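PDB 6BJA: acetyl-CoA acetyltransferase A from Ascaris suum, which probably catalyses the thiolase reaction, transferring acetyl groups between coenzyme A thioesters in lipid metabolism, and binds coenzyme A. Local coordinates for residues A280-P292 against A300-L312. Numbering follows the deposited sequence.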
ATOM      1  N   ALA A 280      11.341 -36.223  30.199  1.00 19.60           N
ATOM      2  CA  ALA A 280      10.068 -36.080  30.878  1.00 21.19           C
ATOM      3  C   ALA A 280       9.023 -36.975  30.225  1.00 19.65           C
ATOM      4  O   ALA A 280       9.224 -37.508  29.137  1.00 20.38           O
ATOM      5  CB  ALA A 280       9.622 -34.631  30.858  1.00 20.14           C
ATOM      6  N   LYS A 281       7.901 -37.128  30.915  1.00 21.48           N
ATOM      7  CA  LYS A 281       6.776 -37.913  30.442  1.00 22.11           C
ATOM      8  C   LYS A 281       5.538 -37.023  30.416  1.00 22.98           C
ATOM      9  O   LYS A 281       5.313 -36.260  31.348  1.00 22.10           O
ATOM     10  CB  LYS A 281       6.568 -39.118  31.367  1.00 23.31           C
ATOM     11  CG  LYS A 281       5.549 -40.105  30.888  1.00 26.23           C
ATOM     12  CD  LYS A 281       5.512 -41.328  31.781  1.00 30.33           C
ATOM     13  CE  LYS A 281       4.629 -42.415  31.182  1.00 34.57           C
ATOM     14  NZ  LYS A 281       4.658 -43.681  31.971  1.00 44.65           N
ATOM     15  N   VAL A 282       4.750 -37.089  29.353  1.00 20.69           N
ATOM     16  CA  VAL A 282       3.489 -36.361  29.317  1.00 20.52           C
ATOM     17  C   VAL A 282       2.407 -37.251  29.929  1.00 23.09           C
ATOM     18  O   VAL A 282       2.111 -38.311  29.395  1.00 23.05           O
ATOM     19  CB  VAL A 282       3.087 -35.955  27.895  1.00 20.45           C
ATOM     20  CG1 VAL A 282       1.708 -35.287  27.913  1.00 21.98           C
ATOM     21  CG2 VAL A 282       4.120 -35.033  27.285  1.00 21.93           C
ATOM     22  N   LEU A 283       1.839 -36.825  31.057  1.00 21.76           N
ATOM     23  CA  LEU A 283       0.884 -37.658  31.784  1.00 22.91           C
ATOM     24  C   LEU A 283      -0.549 -37.442  31.333  1.00 23.86           C
ATOM     25  O   LEU A 283      -1.338 -38.391  31.276  1.00 24.87           O
ATOM     26  CB  LEU A 283       0.973 -37.386  33.271  1.00 22.01           C
ATOM     27  CG  LEU A 283       2.288 -37.757  33.939  1.00 25.71           C
ATOM     28  CD1 LEU A 283       2.169 -37.506  35.423  1.00 26.80           C
ATOM     29  CD2 LEU A 283       2.668 -39.200  33.647  1.00 26.50           C
ATOM     30  N   SER A 284      -0.877 -36.194  31.025  1.00 21.57           N
ATOM     31  CA  SER A 284      -2.248 -35.824  30.720  1.00 23.05           C
ATOM     32  C   SER A 284      -2.306 -34.423  30.153  1.00 20.77           C
ATOM     33  O   SER A 284      -1.349 -33.643  30.291  1.00 20.60           O
ATOM     34  CB  SER A 284      -3.113 -35.912  31.983  1.00 24.33           C
ATOM     35  OG  SER A 284      -4.493 -35.823  31.669  1.00 29.19           O
ATOM     36  N   TYR A 285      -3.434 -34.092  29.533  1.00 21.66           N
ATOM     37  CA  TYR A 285      -3.683 -32.734  29.084  1.00 19.60           C
ATOM     38  C   TYR A 285      -5.177 -32.434  29.212  1.00 23.53           C
ATOM     39  O   TYR A 285      -5.998 -33.348  29.312  1.00 22.53           O
ATOM     40  CB  TYR A 285      -3.204 -32.537  27.645  1.00 19.55           C
ATOM     41  CG  TYR A 285      -3.927 -33.377  26.653  1.00 20.45           C
ATOM     42  CD1 TYR A 285      -5.127 -32.932  26.146  1.00 24.47           C
ATOM     43  CD2 TYR A 285      -3.434 -34.599  26.230  1.00 25.39           C
ATOM     44  CE1 TYR A 285      -5.819 -33.639  25.268  1.00 26.96           C
ATOM     45  CE2 TYR A 285      -4.155 -35.352  25.305  1.00 30.05           C
ATOM     46  CZ  TYR A 285      -5.355 -34.841  24.843  1.00 27.59           C
ATOM     47  OH  TYR A 285      -6.158 -35.488  23.930  1.00 35.65           O
ATOM     48  N   ALA A 286      -5.512 -31.153  29.209  1.00 19.85           N
ATOM     49  CA  ALA A 286      -6.893 -30.722  29.302  1.00 22.35           C
ATOM     50  C   ALA A 286      -7.058 -29.421  28.551  1.00 20.52           C
ATOM     51  O   ALA A 286      -6.097 -28.655  28.376  1.00 20.34           O
ATOM     52  CB  ALA A 286      -7.300 -30.560  30.743  1.00 22.46           C
ATOM     53  N   GLU A 287      -8.292 -29.161  28.121  1.00 21.20           N
ATOM     54  CA  GLU A 287      -8.612 -27.959  27.386  1.00 21.39           C
ATOM     55  C   GLU A 287      -9.921 -27.423  27.934  1.00 24.93           C
ATOM     56  O   GLU A 287     -10.810 -28.203  28.259  1.00 30.00           O
ATOM     57  CB  GLU A 287      -8.735 -28.250  25.893  1.00 24.01           C
ATOM     58  CG  GLU A 287      -7.475 -28.875  25.273  1.00 24.19           C
ATOM     59  CD  GLU A 287      -7.687 -29.383  23.850  1.00 29.76           C
ATOM     60  OE1 GLU A 287      -8.523 -30.288  23.654  1.00 30.50           O
ATOM     61  OE2 GLU A 287      -6.996 -28.902  22.933  1.00 33.37           O
ATOM     62  N   ALA A 288     -10.013 -26.109  28.050  1.00 19.19           N
ATOM     63  CA  ALA A 288     -11.210 -25.452  28.554  1.00 21.35           C
ATOM     64  C   ALA A 288     -11.598 -24.280  27.678  1.00 19.72           C
ATOM     65  O   ALA A 288     -10.782 -23.738  26.924  1.00 19.55           O
ATOM     66  CB  ALA A 288     -10.988 -24.982  29.971  1.00 22.08           C
ATOM     67  N   GLY A 289     -12.863 -23.899  27.749  1.00 18.29           N
ATOM     68  CA  GLY A 289     -13.305 -22.722  27.044  1.00 17.78           C
ATOM     69  C   GLY A 289     -14.371 -21.951  27.799  1.00 19.38           C
ATOM     70  O   GLY A 289     -15.249 -22.538  28.436  1.00 22.39           O
ATOM     71  N   VAL A 290     -14.292 -20.632  27.675  1.00 17.47           N
ATOM     72  CA  VAL A 290     -15.231 -19.706  28.302  1.00 17.59           C
ATOM     73  C   VAL A 290     -15.594 -18.586  27.323  1.00 17.34           C
ATOM     74  O   VAL A 290     -15.186 -18.597  26.157  1.00 18.79           O
ATOM     75  CB  VAL A 290     -14.622 -19.106  29.589  1.00 20.81           C
ATOM     76  CG1 VAL A 290     -14.280 -20.198  30.592  1.00 23.77           C
ATOM     77  CG2 VAL A 290     -13.395 -18.324  29.249  1.00 22.21           C
ATOM     78  N   GLU A 291     -16.380 -17.615  27.771  1.00 19.67           N
ATOM     79  CA  GLU A 291     -16.647 -16.429  26.967  1.00 19.15           C
ATOM     80  C   GLU A 291     -15.349 -15.761  26.522  1.00 20.38           C
ATOM     81  O   GLU A 291     -14.412 -15.651  27.312  1.00 20.02           O
ATOM     82  CB  GLU A 291     -17.483 -15.425  27.768  1.00 21.64           C
ATOM     83  CG  GLU A 291     -18.895 -15.899  28.045  1.00 24.95           C
ATOM     84  CD  GLU A 291     -19.795 -15.820  26.828  1.00 31.27           C
ATOM     85  OE1 GLU A 291     -19.510 -15.032  25.904  1.00 31.94           O
ATOM     86  OE2 GLU A 291     -20.800 -16.546  26.804  1.00 35.43           O
ATOM     87  N   PRO A 292     -15.291 -15.278  25.277  1.00 18.27           N
ATOM     88  CA  PRO A 292     -14.070 -14.601  24.819  1.00 16.15           C
ATOM     89  C   PRO A 292     -13.549 -13.528  25.780  1.00 19.31           C
ATOM     90  O   PRO A 292     -12.346 -13.468  26.022  1.00 19.62           O
ATOM     91  CB  PRO A 292     -14.509 -14.007  23.479  1.00 21.19           C
ATOM     92  CG  PRO A 292     -15.408 -15.071  22.953  1.00 21.30           C
ATOM     93  CD  PRO A 292     -16.200 -15.556  24.139  1.00 20.33           C
ATOM     94  N   ALA A 300      -7.261 -21.690  34.743  1.00 17.47           N
ATOM     95  CA  ALA A 300      -7.541 -22.391  35.979  1.00 19.42           C
ATOM     96  C   ALA A 300      -8.631 -23.431  35.750  1.00 19.44           C
ATOM     97  O   ALA A 300      -8.621 -24.481  36.389  1.00 21.93           O
ATOM     98  CB  ALA A 300      -7.963 -21.416  37.082  1.00 20.53           C
ATOM     99  N   LEU A 301      -9.549 -23.157  34.826  1.00 19.14           N
ATOM    100  CA  LEU A 301     -10.595 -24.122  34.501  1.00 19.88           C
ATOM    101  C   LEU A 301      -9.999 -25.367  33.853  1.00 21.95           C
ATOM    102  O   LEU A 301     -10.354 -26.494  34.197  1.00 22.23           O
ATOM    103  CB  LEU A 301     -11.647 -23.487  33.587  1.00 20.85           C
ATOM    104  CG  LEU A 301     -12.957 -24.247  33.454  1.00 35.35           C
ATOM    105  CD1 LEU A 301     -13.663 -24.368  34.811  1.00 39.48           C
ATOM    106  CD2 LEU A 301     -13.845 -23.512  32.446  1.00 32.22           C
ATOM    107  N   ALA A 302      -9.044 -25.166  32.953  1.00 20.01           N
ATOM    108  CA  ALA A 302      -8.391 -26.297  32.320  1.00 19.77           C
ATOM    109  C   ALA A 302      -7.626 -27.117  33.352  1.00 20.52           C
ATOM    110  O   ALA A 302      -7.633 -28.345  33.310  1.00 21.15           O
ATOM    111  CB  ALA A 302      -7.466 -25.818  31.219  1.00 19.21           C
ATOM    112  N   VAL A 303      -6.960 -26.436  34.281  1.00 18.56           N
ATOM    113  CA  VAL A 303      -6.178 -27.124  35.308  1.00 18.36           C
ATOM    114  C   VAL A 303      -7.083 -27.915  36.265  1.00 20.76           C
ATOM    115  O   VAL A 303      -6.741 -29.027  36.652  1.00 22.42           O
ATOM    116  CB  VAL A 303      -5.315 -26.123  36.094  1.00 18.58           C
ATOM    117  CG1 VAL A 303      -4.752 -26.754  37.382  1.00 20.35           C
ATOM    118  CG2 VAL A 303      -4.212 -25.606  35.206  1.00 20.19           C
ATOM    119  N   LYS A 304      -8.239 -27.365  36.624  1.00 24.57           N
ATOM    120  CA  LYS A 304      -9.158 -28.098  37.498  1.00 23.82           C
ATOM    121  C   LYS A 304      -9.537 -29.435  36.852  1.00 24.09           C
ATOM    122  O   LYS A 304      -9.518 -30.473  37.507  1.00 27.87           O
ATOM    123  CB  LYS A 304     -10.400 -27.254  37.804  1.00 25.71           C
ATOM    124  CG  LYS A 304     -10.095 -26.143  38.773  1.00 31.49           C
ATOM    125  CD  LYS A 304     -11.288 -25.224  38.999  1.00 32.61           C
ATOM    126  CE  LYS A 304     -10.873 -24.039  39.827  1.00 40.35           C
ATOM    127  NZ  LYS A 304     -10.240 -24.497  41.095  1.00 44.82           N
ATOM    128  N   GLN A 305      -9.796 -29.407  35.549  1.00 24.39           N
ATOM    129  CA  GLN A 305     -10.115 -30.610  34.787  1.00 24.16           C
ATOM    130  C   GLN A 305      -8.919 -31.551  34.746  1.00 26.94           C
ATOM    131  O   GLN A 305      -9.037 -32.742  34.996  1.00 26.39           O
ATOM    132  CB  GLN A 305     -10.548 -30.236  33.372  1.00 25.32           C
ATOM    133  CG  GLN A 305     -10.906 -31.413  32.478  1.00 35.57           C
ATOM    134  CD  GLN A 305     -11.980 -32.301  33.073  1.00 38.39           C
ATOM    135  OE1 GLN A 305     -12.997 -31.817  33.577  1.00 35.93           O
ATOM    136  NE2 GLN A 305     -11.756 -33.609  33.027  1.00 34.81           N
ATOM    137  N   LEU A 306      -7.754 -30.986  34.457  1.00 26.03           N
ATOM    138  CA  LEU A 306      -6.514 -31.753  34.387  1.00 23.70           C
ATOM    139  C   LEU A 306      -6.241 -32.531  35.676  1.00 23.46           C
ATOM    140  O   LEU A 306      -5.926 -33.718  35.652  1.00 26.72           O
ATOM    141  CB  LEU A 306      -5.354 -30.804  34.092  1.00 21.39           C
ATOM    142  CG  LEU A 306      -3.960 -31.394  33.883  1.00 22.01           C
ATOM    143  CD1 LEU A 306      -3.897 -32.183  32.592  1.00 24.45           C
ATOM    144  CD2 LEU A 306      -2.915 -30.291  33.873  1.00 23.05           C
ATOM    145  N   LEU A 307      -6.369 -31.848  36.809  1.00 23.59           N
ATOM    146  CA  LEU A 307      -6.059 -32.441  38.106  1.00 25.87           C
ATOM    147  C   LEU A 307      -7.128 -33.464  38.496  1.00 28.45           C
ATOM    148  O   LEU A 307      -6.803 -34.531  39.003  1.00 30.54           O
ATOM    149  CB  LEU A 307      -5.939 -31.352  39.167  1.00 26.13           C
ATOM    150  CG  LEU A 307      -4.780 -30.361  39.032  1.00 25.11           C
ATOM    151  CD1 LEU A 307      -4.857 -29.328  40.149  1.00 26.00           C
ATOM    152  CD2 LEU A 307      -3.445 -31.069  39.088  1.00 29.21           C
ATOM    153  N   SER A 308      -8.390 -33.132  38.243  1.00 29.75           N
ATOM    154  CA  SER A 308      -9.499 -34.043  38.525  1.00 34.33           C
ATOM    155  C   SER A 308      -9.324 -35.389  37.825  1.00 30.08           C
ATOM    156  O   SER A 308      -9.373 -36.437  38.462  1.00 35.97           O
ATOM    157  CB  SER A 308     -10.831 -33.425  38.098  1.00 31.69           C
ATOM    158  OG  SER A 308     -11.889 -34.330  38.353  1.00 41.68           O
ATOM    159  N   GLN A 309      -9.096 -35.354  36.517  1.00 30.15           N
ATOM    160  CA  GLN A 309      -8.987 -36.579  35.732  1.00 31.85           C
ATOM    161  C   GLN A 309      -7.724 -37.366  36.052  1.00 33.42           C
ATOM    162  O   GLN A 309      -7.620 -38.550  35.717  1.00 37.15           O
ATOM    163  CB  GLN A 309      -9.042 -36.250  34.233  1.00 29.44           C
ATOM    164  CG  GLN A 309      -7.839 -35.496  33.679  1.00 30.24           C
ATOM    165  CD  GLN A 309      -8.100 -34.862  32.310  1.00 31.20           C
ATOM    166  OE1 GLN A 309      -9.248 -34.629  31.921  1.00 33.61           O
ATOM    167  NE2 GLN A 309      -7.029 -34.575  31.576  1.00 29.00           N
ATOM    168  N   SER A 310      -6.762 -36.706  36.692  1.00 35.05           N
ATOM    169  CA  SER A 310      -5.475 -37.312  37.012  1.00 32.38           C
ATOM    170  C   SER A 310      -5.404 -37.793  38.463  1.00 34.69           C
ATOM    171  O   SER A 310      -4.416 -38.394  38.875  1.00 35.38           O
ATOM    172  CB  SER A 310      -4.352 -36.304  36.734  1.00 32.54           C
ATOM    173  OG  SER A 310      -4.277 -36.023  35.341  1.00 34.75           O
ATOM    174  N   GLY A 311      -6.454 -37.518  39.228  1.00 33.07           N
ATOM    175  CA  GLY A 311      -6.507 -37.911  40.623  1.00 35.05           C
ATOM    176  C   GLY A 311      -5.498 -37.173  41.478  1.00 36.23           C
ATOM    177  O   GLY A 311      -5.027 -37.694  42.492  1.00 39.37           O
ATOM    178  N   LEU A 312      -5.172 -35.951  41.069  1.00 31.63           N
ATOM    179  CA  LEU A 312      -4.209 -35.122  41.783  1.00 31.50           C
ATOM    180  C   LEU A 312      -4.882 -33.892  42.367  1.00 30.22           C
ATOM    181  O   LEU A 312      -6.005 -33.554  41.993  1.00 31.83           O
ATOM    182  CB  LEU A 312      -3.080 -34.696  40.842  1.00 31.16           C
ATOM    183  CG  LEU A 312      -2.228 -35.816  40.252  1.00 31.71           C
ATOM    184  CD1 LEU A 312      -1.282 -35.258  39.207  1.00 31.75           C
ATOM    185  CD2 LEU A 312      -1.453 -36.531  41.330  1.00 36.64           C
TER
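A286 and A288 of strand 280-289 rest directly on helix 300-310, the helix of a beta-alpha-beta crossover in the C-terminal domain of the thiolase fold; it leads to strand 319-322, parallel to the first in the same sheet, with strands 388-396 and 377-384 between them. Helix and strand run obliquely, more antiparallel than parallel (142°), and their axes approach to 6.8 Å. So short a separation suits alanine, whose single methyl lets backbone come close to backbone. A286 CB sits 3.4 Å from A302 O and also touches L306 CB, while A288 CB meets A302 CB at 3.8 Å, methyl against methyl. At one end of the contact L301 swings CG away from its own backbone N, carrying CD2 across A288 CB to V290 CG1, the two side chains running in opposite senses. Farther along, L306 lays CD1 over the backbone of Y285, 3.6 Å from Y285 CA, and also packs on V379. Y285 and E287 point to the other side of the strand, where Y113 of the second subunit meets the ring of Y285 edge-to-face and hydrogen-bonds E287.

Polar contacts gather near the C-terminal end of the helix. The side chain of Q309, extended beyond CG, carries its amide across to the strand, and NE2 donates to both S284 OG and Y285 O, each at 2.8 Å through a bent bond. Y285 O lies almost in the Q309 amide plane; S284 OG is tilted 20° from it. L283 and S284 together face L393, a classic beta bulge, and small S284 packs CB against S310 OG, which in turn donates to L306 O. The rotation of the Q309 amide is fixed from its oxygen side as well: Q305 NE2 donates to Q309 OE1 at 2.9 Å, almost straight at 176°.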